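Local coordinates for protein thymidylate synthase 1 (Bacillus subtilis, PDB 1B02) that probably catalyses the reductive methylation of dUMP to dTMP with 5,10-methylenetetrahydrofolate as methyl donor and reductant, supplying a precursor for DNA synthesis, at residues H106-Q111 with T145-P150; I69-W74 with V193-V198; D95-E100 with M156-C161. All coordinates share one frame; numbering follows the deposited sequence.

Contact 1: residues H106-Q111 with T145-P150; sequences HAYGFQ and TMLWNP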
loop_
_atom_site.group_PDB
_atom_site.type_symbol
_atom_site.label_atom_id
_atom_site.label_comp_id
_atom_site.label_asym_id
_atom_site.label_seq_id
_atom_site.Cartn_x
_atom_site.Cartn_y
_atom_site.Cartn_z
ATOM N N HIS A 106 -13.482 -7.948 -10.232
ATOM C CA HIS A 106 -14.136 -7.790 -8.937
ATOM C C HIS A 106 -13.087 -7.738 -7.839
ATOM O O HIS A 106 -13.093 -8.563 -6.925
ATOM C CB HIS A 106 -15.079 -8.965 -8.680
ATOM C CG HIS A 106 -16.307 -8.954 -9.535
ATOM N ND1 HIS A 106 -16.457 -8.101 -10.607
ATOM C CD2 HIS A 106 -17.445 -9.683 -9.471
ATOM C CE1 HIS A 106 -17.637 -8.306 -11.167
ATOM N NE2 HIS A 106 -18.256 -9.261 -10.496
ATOM N N ALA A 107 -12.190 -6.761 -7.925
ATOM C CA ALA A 107 -11.125 -6.633 -6.946
ATOM C C ALA A 107 -10.966 -5.220 -6.405
ATOM O O ALA A 107 -11.593 -4.278 -6.888
ATOM C CB ALA A 107 -9.810 -7.099 -7.560
ATOM N N TYR A 108 -10.113 -5.096 -5.392
ATOM C CA TYR A 108 -9.822 -3.820 -4.758
ATOM C C TYR A 108 -11.071 -2.985 -4.481
ATOM O O TYR A 108 -11.965 -3.420 -3.756
ATOM C CB TYR A 108 -8.838 -3.038 -5.628
ATOM C CG TYR A 108 -7.440 -3.615 -5.604
ATOM C CD1 TYR A 108 -7.079 -4.660 -6.459
ATOM C CD2 TYR A 108 -6.487 -3.142 -4.706
ATOM C CE1 TYR A 108 -5.802 -5.219 -6.416
ATOM C CE2 TYR A 108 -5.206 -3.693 -4.656
ATOM C CZ TYR A 108 -4.872 -4.731 -5.511
ATOM O OH TYR A 108 -3.610 -5.282 -5.452
ATOM N N GLY A 109 -11.121 -1.790 -5.061
ATOM C CA GLY A 109 -12.254 -0.903 -4.863
ATOM C C GLY A 109 -13.603 -1.592 -4.916
ATOM O O GLY A 109 -14.506 -1.258 -4.153
ATOM N N PHE A 110 -13.741 -2.558 -5.817
ATOM C CA PHE A 110 -14.988 -3.294 -5.965
ATOM C C PHE A 110 -15.391 -4.003 -4.671
ATOM O O PHE A 110 -16.570 -4.038 -4.316
ATOM C CB PHE A 110 -14.854 -4.321 -7.087
ATOM C CG PHE A 110 -16.089 -5.139 -7.308
ATOM C CD1 PHE A 110 -17.094 -4.687 -8.156
ATOM C CD2 PHE A 110 -16.256 -6.359 -6.664
ATOM C CE1 PHE A 110 -18.250 -5.441 -8.361
ATOM C CE2 PHE A 110 -17.406 -7.122 -6.859
ATOM C CZ PHE A 110 -18.405 -6.662 -7.709
ATOM N N GLN A 111 -14.413 -4.572 -3.975
ATOM C CA GLN A 111 -14.676 -5.281 -2.726
ATOM C C GLN A 111 -15.052 -4.308 -1.616
ATOM O O GLN A 111 -16.026 -4.523 -0.895
ATOM C CB GLN A 111 -13.443 -6.088 -2.298
ATOM C CG GLN A 111 -13.188 -7.330 -3.129
ATOM C CD GLN A 111 -14.414 -8.211 -3.255
ATOM O OE1 GLN A 111 -15.138 -8.427 -2.283
ATOM N NE2 GLN A 111 -14.652 -8.728 -4.457
ATOM N N THR A 145 -10.617 -5.260 7.351
ATOM C CA THR A 145 -11.021 -5.000 5.972
ATOM C C THR A 145 -10.376 -6.144 5.198
ATOM O O THR A 145 -9.217 -6.487 5.441
ATOM C CB THR A 145 -10.489 -3.648 5.438
ATOM O OG1 THR A 145 -9.108 -3.496 5.785
ATOM C CG2 THR A 145 -11.285 -2.496 6.029
ATOM N N MET A 146 -11.126 -6.748 4.283
ATOM C CA MET A 146 -10.609 -7.873 3.520
ATOM C C MET A 146 -10.837 -7.733 2.018
ATOM O O MET A 146 -11.975 -7.656 1.551
ATOM C CB MET A 146 -11.248 -9.175 4.027
ATOM C CG MET A 146 -10.699 -10.446 3.393
ATOM S SD MET A 146 -8.963 -10.707 3.752
ATOM C CE MET A 146 -8.950 -10.684 5.551
ATOM N N LEU A 147 -9.739 -7.707 1.270
ATOM C CA LEU A 147 -9.788 -7.590 -0.180
ATOM C C LEU A 147 -9.782 -8.994 -0.778
ATOM O O LEU A 147 -10.214 -9.205 -1.911
ATOM C CB LEU A 147 -8.569 -6.811 -0.682
ATOM C CG LEU A 147 -8.752 -5.367 -1.160
ATOM C CD1 LEU A 147 -9.841 -4.668 -0.364
ATOM C CD2 LEU A 147 -7.432 -4.634 -1.016
ATOM N N TRP A 148 -9.289 -9.949 0.003
ATOM C CA TRP A 148 -9.207 -11.336 -0.430
ATOM C C TRP A 148 -10.527 -12.083 -0.266
ATOM O O TRP A 148 -10.675 -12.901 0.644
ATOM C CB TRP A 148 -8.113 -12.065 0.350
ATOM C CG TRP A 148 -7.712 -13.364 -0.272
ATOM C CD1 TRP A 148 -8.278 -14.585 -0.053
ATOM C CD2 TRP A 148 -6.670 -13.571 -1.233
ATOM N NE1 TRP A 148 -7.654 -15.542 -0.816
ATOM C CE2 TRP A 148 -6.663 -14.947 -1.551
ATOM C CE3 TRP A 148 -5.739 -12.728 -1.858
ATOM C CZ2 TRP A 148 -5.763 -15.503 -2.467
ATOM C CZ3 TRP A 148 -4.841 -13.282 -2.771
ATOM C CH2 TRP A 148 -4.862 -14.657 -3.064
ATOM N N ASN A 149 -11.481 -11.793 -1.146
ATOM C CA ASN A 149 -12.784 -12.452 -1.117
ATOM C C ASN A 149 -12.637 -13.791 -1.836
ATOM O O ASN A 149 -12.498 -13.838 -3.057
ATOM C CB ASN A 149 -13.829 -11.585 -1.823
ATOM C CG ASN A 149 -15.236 -12.119 -1.654
ATOM O OD1 ASN A 149 -15.434 -13.302 -1.387
ATOM N ND2 ASN A 149 -16.224 -11.245 -1.811
ATOM N N PRO A 150 -12.676 -14.902 -1.082
ATOM C CA PRO A 150 -12.537 -16.252 -1.640
ATOM C C PRO A 150 -13.533 -16.623 -2.732
ATOM O O PRO A 150 -13.241 -17.457 -3.588
ATOM C CB PRO A 150 -12.664 -17.165 -0.417
ATOM C CG PRO A 150 -13.365 -16.340 0.608
ATOM C CD PRO A 150 -12.892 -14.936 0.375
HETATM O O HOH W 1 -9.641 -7.909 -4.487
#

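Contact 2: residues I69-W74 with V193-V198; sequences IKELLW and VFQYNV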
loop_
_atom_site.group_PDB
_atom_site.type_symbol
_atom_site.label_atom_id
_atom_site.label_comp_id
_atom_site.label_asym_id
_atom_site.label_seq_id
_atom_site.Cartn_x
_atom_site.Cartn_y
_atom_site.Cartn_z
ATOM N N ILE A 69 -0.910 8.158 -3.199
ATOM C CA ILE A 69 -2.131 8.631 -2.552
ATOM C C ILE A 69 -3.317 8.579 -3.512
ATOM O O ILE A 69 -4.437 8.262 -3.114
ATOM C CB ILE A 69 -1.970 10.074 -2.037
ATOM C CG1 ILE A 69 -0.922 10.115 -0.926
ATOM C CG2 ILE A 69 -3.296 10.588 -1.516
ATOM C CD1 ILE A 69 -0.608 11.508 -0.439
ATOM N N LYS A 70 -3.069 8.889 -4.780
ATOM C CA LYS A 70 -4.130 8.861 -5.779
ATOM C C LYS A 70 -4.687 7.446 -5.915
ATOM O O LYS A 70 -5.899 7.253 -6.021
ATOM C CB LYS A 70 -3.595 9.342 -7.130
ATOM C CG LYS A 70 -3.189 10.810 -7.150
ATOM C CD LYS A 70 -3.418 11.422 -8.518
ATOM C CE LYS A 70 -2.534 12.638 -8.732
ATOM N NZ LYS A 70 -2.429 13.000 -10.171
ATOM N N GLU A 71 -3.795 6.458 -5.915
ATOM C CA GLU A 71 -4.209 5.065 -6.025
ATOM C C GLU A 71 -5.022 4.686 -4.792
ATOM O O GLU A 71 -6.044 4.008 -4.893
ATOM C CB GLU A 71 -2.989 4.156 -6.136
ATOM C CG GLU A 71 -3.329 2.676 -6.163
ATOM C CD GLU A 71 -2.104 1.801 -6.016
ATOM O OE1 GLU A 71 -1.188 2.186 -5.258
ATOM O OE2 GLU A 71 -2.053 0.732 -6.659
ATOM N N LEU A 72 -4.561 5.134 -3.628
ATOM C CA LEU A 72 -5.246 4.859 -2.373
ATOM C C LEU A 72 -6.682 5.364 -2.426
ATOM O O LEU A 72 -7.618 4.640 -2.090
ATOM C CB LEU A 72 -4.515 5.532 -1.208
ATOM C CG LEU A 72 -5.185 5.398 0.163
ATOM C CD1 LEU A 72 -5.045 3.965 0.663
ATOM C CD2 LEU A 72 -4.551 6.372 1.145
ATOM N N LEU A 73 -6.851 6.612 -2.849
ATOM C CA LEU A 73 -8.177 7.213 -2.938
ATOM C C LEU A 73 -9.034 6.483 -3.959
ATOM O O LEU A 73 -10.248 6.369 -3.800
ATOM C CB LEU A 73 -8.063 8.693 -3.315
ATOM C CG LEU A 73 -7.400 9.586 -2.259
ATOM C CD1 LEU A 73 -7.085 10.949 -2.852
ATOM C CD2 LEU A 73 -8.324 9.723 -1.062
ATOM N N TRP A 74 -8.394 5.988 -5.011
ATOM C CA TRP A 74 -9.095 5.263 -6.065
ATOM C C TRP A 74 -9.707 3.981 -5.495
ATOM O O TRP A 74 -10.834 3.610 -5.828
ATOM C CB TRP A 74 -8.108 4.937 -7.199
ATOM C CG TRP A 74 -8.644 4.033 -8.275
ATOM C CD1 TRP A 74 -9.715 4.270 -9.091
ATOM C CD2 TRP A 74 -8.118 2.756 -8.665
ATOM N NE1 TRP A 74 -9.888 3.218 -9.965
ATOM C CE2 TRP A 74 -8.921 2.276 -9.725
ATOM C CE3 TRP A 74 -7.044 1.970 -8.220
ATOM C CZ2 TRP A 74 -8.687 1.046 -10.349
ATOM C CZ3 TRP A 74 -6.810 0.743 -8.841
ATOM C CH2 TRP A 74 -7.631 0.296 -9.895
ATOM N N VAL A 193 3.818 0.892 1.807
ATOM C CA VAL A 193 4.125 1.358 3.154
ATOM C C VAL A 193 3.677 2.796 3.402
ATOM O O VAL A 193 3.149 3.118 4.466
ATOM C CB VAL A 193 5.636 1.252 3.439
ATOM C CG1 VAL A 193 5.971 1.882 4.788
ATOM C CG2 VAL A 193 6.057 -0.202 3.413
ATOM N N PHE A 194 3.888 3.657 2.414
ATOM C CA PHE A 194 3.516 5.058 2.543
ATOM C C PHE A 194 2.011 5.292 2.418
ATOM O O PHE A 194 1.392 5.884 3.301
ATOM C CB PHE A 194 4.260 5.893 1.492
ATOM C CG PHE A 194 3.866 7.347 1.479
ATOM C CD1 PHE A 194 4.356 8.224 2.441
ATOM C CD2 PHE A 194 2.984 7.833 0.516
ATOM C CE1 PHE A 194 3.974 9.561 2.448
ATOM C CE2 PHE A 194 2.595 9.170 0.515
ATOM C CZ PHE A 194 3.090 10.034 1.484
ATOM N N GLN A 195 1.424 4.824 1.323
ATOM C CA GLN A 195 0.001 5.020 1.088
ATOM C C GLN A 195 -0.899 4.534 2.217
ATOM O O GLN A 195 -1.970 5.099 2.444
ATOM C CB GLN A 195 -0.419 4.348 -0.222
ATOM C CG GLN A 195 -0.309 2.837 -0.218
ATOM C CD GLN A 195 -0.663 2.225 -1.559
ATOM O OE1 GLN A 195 -0.560 1.014 -1.746
ATOM N NE2 GLN A 195 -1.082 3.061 -2.499
ATOM N N TYR A 196 -0.480 3.492 2.926
ATOM C CA TYR A 196 -1.302 2.975 4.011
ATOM C C TYR A 196 -1.133 3.739 5.312
ATOM O O TYR A 196 -2.034 3.762 6.145
ATOM C CB TYR A 196 -1.052 1.478 4.203
ATOM C CG TYR A 196 -2.012 0.680 3.356
ATOM C CD1 TYR A 196 -3.323 0.459 3.782
ATOM C CD2 TYR A 196 -1.654 0.249 2.078
ATOM C CE1 TYR A 196 -4.255 -0.161 2.954
ATOM C CE2 TYR A 196 -2.582 -0.374 1.241
ATOM C CZ TYR A 196 -3.880 -0.570 1.686
ATOM O OH TYR A 196 -4.810 -1.152 0.856
ATOM N N ASN A 197 0.018 4.376 5.483
ATOM C CA ASN A 197 0.246 5.169 6.675
ATOM C C ASN A 197 -0.597 6.427 6.501
ATOM O O ASN A 197 -1.050 7.033 7.473
ATOM C CB ASN A 197 1.719 5.548 6.799
ATOM C CG ASN A 197 1.986 6.456 7.985
ATOM O OD1 ASN A 197 2.264 7.643 7.823
ATOM N ND2 ASN A 197 1.901 5.899 9.188
ATOM N N VAL A 198 -0.806 6.811 5.246
ATOM C CA VAL A 198 -1.602 7.989 4.938
ATOM C C VAL A 198 -3.055 7.661 5.245
ATOM O O VAL A 198 -3.798 8.500 5.753
ATOM C CB VAL A 198 -1.456 8.399 3.446
ATOM C CG1 VAL A 198 -2.525 9.414 3.068
ATOM C CG2 VAL A 198 -0.074 8.991 3.205
#

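Contact 3: residues D95-E100 with M156-C161; sequences DQWKQE and MALTPC. With UFP (5-fluoro-2'-deoxyuridine-5'-monophosphate), chain B; C2F (5-methyl-5,6,7,8-tetrahydrofolic acid), chain C.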
loop_
_atom_site.group_PDB
_atom_site.type_symbol
_atom_site.label_atom_id
_atom_site.label_comp_id
_atom_site.label_asym_id
_atom_site.label_seq_id
_atom_site.Cartn_x
_atom_site.Cartn_y
_atom_site.Cartn_z
ATOM N N ASP A 95 -2.452 0.168 -15.779
ATOM C CA ASP A 95 -2.808 -0.026 -17.180
ATOM C C ASP A 95 -2.495 -1.412 -17.729
ATOM O O ASP A 95 -3.259 -1.957 -18.525
ATOM C CB ASP A 95 -2.104 1.026 -18.038
ATOM C CG ASP A 95 -2.805 2.368 -18.008
ATOM O OD1 ASP A 95 -3.785 2.518 -17.247
ATOM O OD2 ASP A 95 -2.374 3.274 -18.750
ATOM N N GLN A 96 -1.374 -1.980 -17.303
ATOM C CA GLN A 96 -0.948 -3.291 -17.780
ATOM C C GLN A 96 -1.909 -4.435 -17.482
ATOM O O GLN A 96 -1.896 -5.450 -18.180
ATOM C CB GLN A 96 0.428 -3.623 -17.207
ATOM C CG GLN A 96 1.033 -2.487 -16.407
ATOM C CD GLN A 96 2.272 -1.916 -17.056
ATOM O OE1 GLN A 96 2.851 -0.945 -16.564
ATOM N NE2 GLN A 96 2.691 -2.515 -18.167
ATOM N N TRP A 97 -2.740 -4.281 -16.455
ATOM C CA TRP A 97 -3.681 -5.336 -16.098
ATOM C C TRP A 97 -5.124 -4.966 -16.395
ATOM O O TRP A 97 -6.043 -5.728 -16.096
ATOM C CB TRP A 97 -3.516 -5.708 -14.623
ATOM C CG TRP A 97 -2.119 -6.127 -14.314
ATOM C CD1 TRP A 97 -1.608 -7.391 -14.384
ATOM C CD2 TRP A 97 -1.029 -5.271 -13.955
ATOM N NE1 TRP A 97 -0.262 -7.376 -14.095
ATOM C CE2 TRP A 97 0.118 -6.087 -13.828
ATOM C CE3 TRP A 97 -0.908 -3.894 -13.730
ATOM C CZ2 TRP A 97 1.373 -5.568 -13.486
ATOM C CZ3 TRP A 97 0.338 -3.379 -13.390
ATOM C CH2 TRP A 97 1.462 -4.216 -13.272
ATOM N N LYS A 98 -5.321 -3.795 -16.991
ATOM C CA LYS A 98 -6.660 -3.345 -17.343
ATOM C C LYS A 98 -7.310 -4.421 -18.207
ATOM O O LYS A 98 -6.701 -4.919 -19.152
ATOM C CB LYS A 98 -6.589 -2.024 -18.117
ATOM C CG LYS A 98 -7.828 -1.715 -18.946
ATOM C CD LYS A 98 -8.138 -0.227 -18.948
ATOM C CE LYS A 98 -7.411 0.489 -20.073
ATOM N NZ LYS A 98 -5.950 0.593 -19.804
ATOM N N GLN A 99 -8.543 -4.785 -17.872
ATOM C CA GLN A 99 -9.268 -5.799 -18.626
ATOM C C GLN A 99 -9.990 -5.168 -19.812
ATOM O O GLN A 99 -9.918 -3.956 -20.020
ATOM C CB GLN A 99 -10.282 -6.504 -17.725
ATOM C CG GLN A 99 -9.686 -7.586 -16.842
ATOM C CD GLN A 99 -10.727 -8.240 -15.953
ATOM O OE1 GLN A 99 -11.890 -7.832 -15.935
ATOM N NE2 GLN A 99 -10.315 -9.264 -15.211
ATOM N N GLU A 100 -10.687 -5.997 -20.582
ATOM C CA GLU A 100 -11.422 -5.527 -21.750
ATOM C C GLU A 100 -12.445 -4.457 -21.378
ATOM O O GLU A 100 -12.633 -3.491 -22.117
ATOM C CB GLU A 100 -12.131 -6.701 -22.433
ATOM C CG GLU A 100 -11.486 -7.145 -23.743
ATOM C CD GLU A 100 -12.425 -7.026 -24.933
ATOM O OE1 GLU A 100 -13.055 -5.958 -25.096
ATOM O OE2 GLU A 100 -12.534 -8.000 -25.708
ATOM N N MET A 156 -10.922 -11.725 -10.546
ATOM C CA MET A 156 -10.008 -10.617 -10.304
ATOM C C MET A 156 -8.864 -10.648 -11.309
ATOM O O MET A 156 -8.202 -11.673 -11.479
ATOM C CB MET A 156 -9.444 -10.695 -8.884
ATOM C CG MET A 156 -10.485 -10.559 -7.788
ATOM S SD MET A 156 -9.741 -10.531 -6.146
ATOM C CE MET A 156 -11.198 -10.700 -5.132
ATOM N N ALA A 157 -8.633 -9.523 -11.976
ATOM C CA ALA A 157 -7.559 -9.434 -12.956
ATOM C C ALA A 157 -6.240 -9.803 -12.289
ATOM O O ALA A 157 -5.383 -10.444 -12.892
ATOM C CB ALA A 157 -7.483 -8.026 -13.518
ATOM N N LEU A 158 -6.091 -9.389 -11.036
ATOM C CA LEU A 158 -4.889 -9.668 -10.263
ATOM C C LEU A 158 -5.258 -9.653 -8.787
ATOM O O LEU A 158 -5.663 -8.624 -8.253
ATOM C CB LEU A 158 -3.820 -8.608 -10.542
ATOM C CG LEU A 158 -2.443 -8.811 -9.901
ATOM C CD1 LEU A 158 -1.363 -8.322 -10.850
ATOM C CD2 LEU A 158 -2.369 -8.057 -8.577
ATOM N N THR A 159 -5.129 -10.802 -8.133
ATOM C CA THR A 159 -5.451 -10.905 -6.717
ATOM C C THR A 159 -4.630 -9.873 -5.945
ATOM O O THR A 159 -3.442 -9.689 -6.206
ATOM C CB THR A 159 -5.164 -12.322 -6.200
ATOM O OG1 THR A 159 -3.796 -12.662 -6.451
ATOM C CG2 THR A 159 -6.059 -13.322 -6.915
ATOM N N PRO A 160 -5.257 -9.198 -4.969
ATOM C CA PRO A 160 -4.601 -8.167 -4.157
ATOM C C PRO A 160 -3.306 -8.577 -3.473
ATOM O O PRO A 160 -3.195 -9.681 -2.944
ATOM C CB PRO A 160 -5.678 -7.757 -3.151
ATOM C CG PRO A 160 -6.649 -8.892 -3.143
ATOM C CD PRO A 160 -6.648 -9.423 -4.537
ATOM N N CYS A 161 -2.328 -7.676 -3.491
ATOM C CA CYS A 161 -1.045 -7.932 -2.848
ATOM C C CYS A 161 -1.184 -7.546 -1.379
ATOM O O CYS A 161 -0.833 -8.322 -0.488
ATOM C CB CYS A 161 0.054 -7.109 -3.513
ATOM S SG CYS A 161 0.091 -7.242 -5.332
HETATM N N1 UFP B . 2.672 -6.126 -5.546
HETATM C C2 UFP B . 3.109 -5.322 -4.465
HETATM N N3 UFP B . 2.244 -4.342 -3.880
HETATM C C4 UFP B . 0.943 -3.953 -4.385
HETATM C C5 UFP B . 0.448 -4.477 -5.867
HETATM C C6 UFP B . 1.110 -6.019 -5.978
HETATM O O2 UFP B . 4.295 -5.218 -4.134
HETATM O O4 UFP B . 0.118 -3.348 -3.684
HETATM F F5 UFP B . -0.861 -4.462 -6.063
HETATM C "C1'" UFP B . 3.567 -7.065 -6.302
HETATM C "C2'" UFP B . 4.060 -8.304 -5.578
HETATM C "C3'" UFP B . 4.339 -9.166 -6.804
HETATM C "C4'" UFP B . 3.336 -8.793 -7.853
HETATM O "O3'" UFP B . 5.652 -8.900 -7.258
HETATM O "O4'" UFP B . 2.969 -7.450 -7.564
HETATM C "C5'" UFP B . 2.013 -9.576 -8.027
HETATM O "O5'" UFP B . 2.368 -10.918 -8.487
HETATM P P UFP B . 1.878 -12.170 -7.661
HETATM O O1P UFP B . 0.406 -12.183 -7.733
HETATM O O2P UFP B . 2.502 -12.142 -6.357
HETATM O O3P UFP B . 2.632 -13.300 -8.481
HETATM N N1 C2F C . 3.386 -5.858 -10.496
HETATM C C2 C2F C . 4.732 -5.705 -10.056
HETATM N NA2 C2F C . 5.761 -6.531 -10.524
HETATM N N3 C2F C . 5.042 -4.883 -8.963
HETATM C C4 C2F C . 4.018 -4.078 -8.307
HETATM O O4 C2F C . 4.215 -3.412 -7.297
HETATM C C4A C2F C . 2.580 -4.333 -8.763
HETATM N N5 C2F C . 1.430 -3.547 -8.266
HETATM C C6 C2F C . 0.316 -3.311 -9.088
HETATM C C7 C2F C . -0.118 -4.571 -9.790
HETATM N N8 C2F C . 1.008 -5.388 -10.297
HETATM C C8A C2F C . 2.315 -5.271 -9.789
HETATM C C9 C2F C . 0.472 -2.130 -10.095
HETATM N N10 C2F C . 1.084 -0.997 -9.279
HETATM C C11 C2F C . 1.167 -3.347 -6.823
HETATM C C12 C2F C . 4.701 1.072 -10.471
HETATM C C13 C2F C . 4.180 -0.002 -11.263
HETATM C C14 C2F C . 3.042 -0.724 -10.875
HETATM C C15 C2F C . 2.412 -0.461 -9.593
HETATM C C16 C2F C . 3.026 0.525 -8.727
HETATM C C17 C2F C . 4.094 1.295 -9.167
HETATM C C C2F C . 5.816 2.005 -10.973
HETATM O O C2F C . 6.183 1.870 -12.175
HETATM N N C2F C . 6.394 2.884 -10.014
HETATM C CA C2F C . 7.291 3.894 -10.617
HETATM C CB C2F C . 6.488 5.218 -10.661
HETATM C CG C2F C . 6.523 6.433 -11.620
HETATM C CD C2F C . 5.058 6.992 -11.795
HETATM O OE1 C2F C . 4.344 6.345 -12.625
HETATM O OE2 C2F C . 4.837 8.124 -11.318
HETATM C CT C2F C . 8.544 3.921 -9.757
HETATM O O1 C2F C . 8.291 3.970 -8.526
HETATM O O2 C2F C . 9.634 3.924 -10.353
#

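Contact 1: residues H106-Q111 with T145-P150
L147 lies against the start of helix 109-113 at Y108, the residue just before the helix, and here the two backbones come closest, the CA atoms of Y108 and L147 5.9 Å apart. The isobutyl group of L147 enters with its end: CG packs on Y108 CA, while CD2 reaches Y108 CD2 at 4.1 Å, meeting the phenol ring obliquely as the two side chains cross at about a right angle. The first bond of the Y108 side chain leads away from residues 145-150. Its CG is anti to the carbonyl carbon (chi1 -72°), which sends the ring toward the bound 5-fluoro-dUMP. This apolar half is buried and close-fitting, and a water completes it: the molecule accepts from Y108 N at 3.0 Å and donates to L147 O at 2.9 Å, bridging two backbones that do not bond directly.

The other half is polar; Q111 is buried, but N149, which it meets, is partly exposed. Q111 bends at chi2 (-51°) and turns its amide across that of N149, the planes nearly perpendicular. N149 ND2 donates to Q111 OE1 over 3.1 Å in an almost straight bond that arrives from above the carbonyl plane. On its nitrogen side Q111 NE2 binds H106 O at 2.9 Å, and E152 takes a second bond from the same nitrogen, so the amide is gripped at both ends and its flip is probably fixed. The aliphatic part of Q111 still belongs to the packed side, its CG resting 3.7 Å from L147 O.

Around this pair, I75 of helix 65-77 packs on Y108 and W94 meets its ring edge-to-face. Strand 144-146, the outermost strand, within this chain, of the main sheet, leads into L147, which packs on Y163 of the adjoining strand 162-169.

Contact 2: residues I69-W74 with V193-V198
E71 and Q195 join helices 65-77 and 188-207, through residues that are all buried, in the core beside the nucleotide and folate sites. The short segments have axes 9.3 Å apart at closest approach and cross at -57°. Q195 NE2 donates to E71 OE1 over 2.9 Å, in a fairly straight bond that meets the oxygen on its anti side, out of the carboxylate plane. Both chains are extended beyond CG, and the amide and carboxylate planes stand 45° apart. Q195 starts with CG between the backbone N and the carbonyl carbon (chi1 66°), and from there the chain runs straight across the gap.

The other polar atoms are also matched. E71 OE2 accepts from W94 NE1, while the Q195 amide holds N192 ND2 through OE1 and gives NE2 to A68 O as well. With alanine in place of Q195, E71 OE1 and A68 O would probably lose this donor, and the amide of N192 would be freer to turn.

Beside this polar bridge the interface is apolar. L72 inserts both methyls over the turn of the facing helix, CD2 lying 3.2 Å from Q195 O and 4.1 Å from V198 CG1. I69 sets CG1 3.9 Å from F194 CE2, touching the ring obliquely, and V198 CG2 lies over one face of that ring, offset toward the rim.

The E71 side chain comes within about 4 Å of the bound folate. The arrangement is thus a helix crossing whose buried amide-carboxylate bond lies beside the thymidylate synthase active site, with Q195 probably helping to position N192, which binds the nucleotide.

Contact 3: residues D95-E100 with M156-C161
The indole of W97 carries two groups on one face, L158 CD1 and the reduced pterin ring of 5-methyltetrahydrofolate, and on the opposite face Q96 CB. L158 takes the five-membered ring: its CD1 sits 3.8 Å from the centroid, 22° off the normal, a CH-pi contact. The cofactor takes the benzo ring, with W97 CZ2 just 3.2 Å from C2F N8. W97 NE1 is hydrogen-bonded to the O of V279, the carboxy-terminal residue, which probably helps to fix the rotation of the indole.

L158 reaches the ring because its CG is anti to the backbone N (chi1 -175°), carrying CD1 out to W97 NE1 at 3.6 Å. The same methyl is 3.8 Å from C2F N8, so leucine and indole both border the pterin at N8. D184 and A278 hold the cofactor through hydrogen bonds.

A157 CB sits between the backbone oxygen of W97, 3.7 Å away, and the amide nitrogen NE2 of Q99, 3.5 Å away. Q99 lies extended beyond CG, laying its amide alongside the alanine without a hydrogen bond to it.

At the far end of 156-161, C161 is joined covalently to the nucleotide, SG to UFP C6 at 1.7 Å, as expected of the predicted nucleophile. The segment thus links the folate wall to the covalent centre within four residues, from L158 to C161. W97 follows helix 83-88, whose V83 packs on D95 and K98, while residues 156-161 lead from strand 144-146 into strand 162-169 of the main sheet, with R181 of strand 173-184 bonded to T159 O.

Contacts 1 and 3 both lie inside the long chain loop that contact 2 closes, and contact 1 is nested again within the loop closed by contact 3. In space contacts 1 and 3 are neighbours, with centres about 12 Å apart, and they touch where Y108 meets P160 and C161. Contact 2 stands apart, its centre about 16 Å from contact 1 and 18 Å from contact 3. It pairs helices 65-77 and 188-207, whereas contact 1 sets the start of helix 109-113 against the end of strand 144-146, and contact 3 joins two loops. W94 links contacts 1 and 2, meeting the ring of Y108 and bonding E71; contact 3 reaches the ligands itself through W97, L158 and C161.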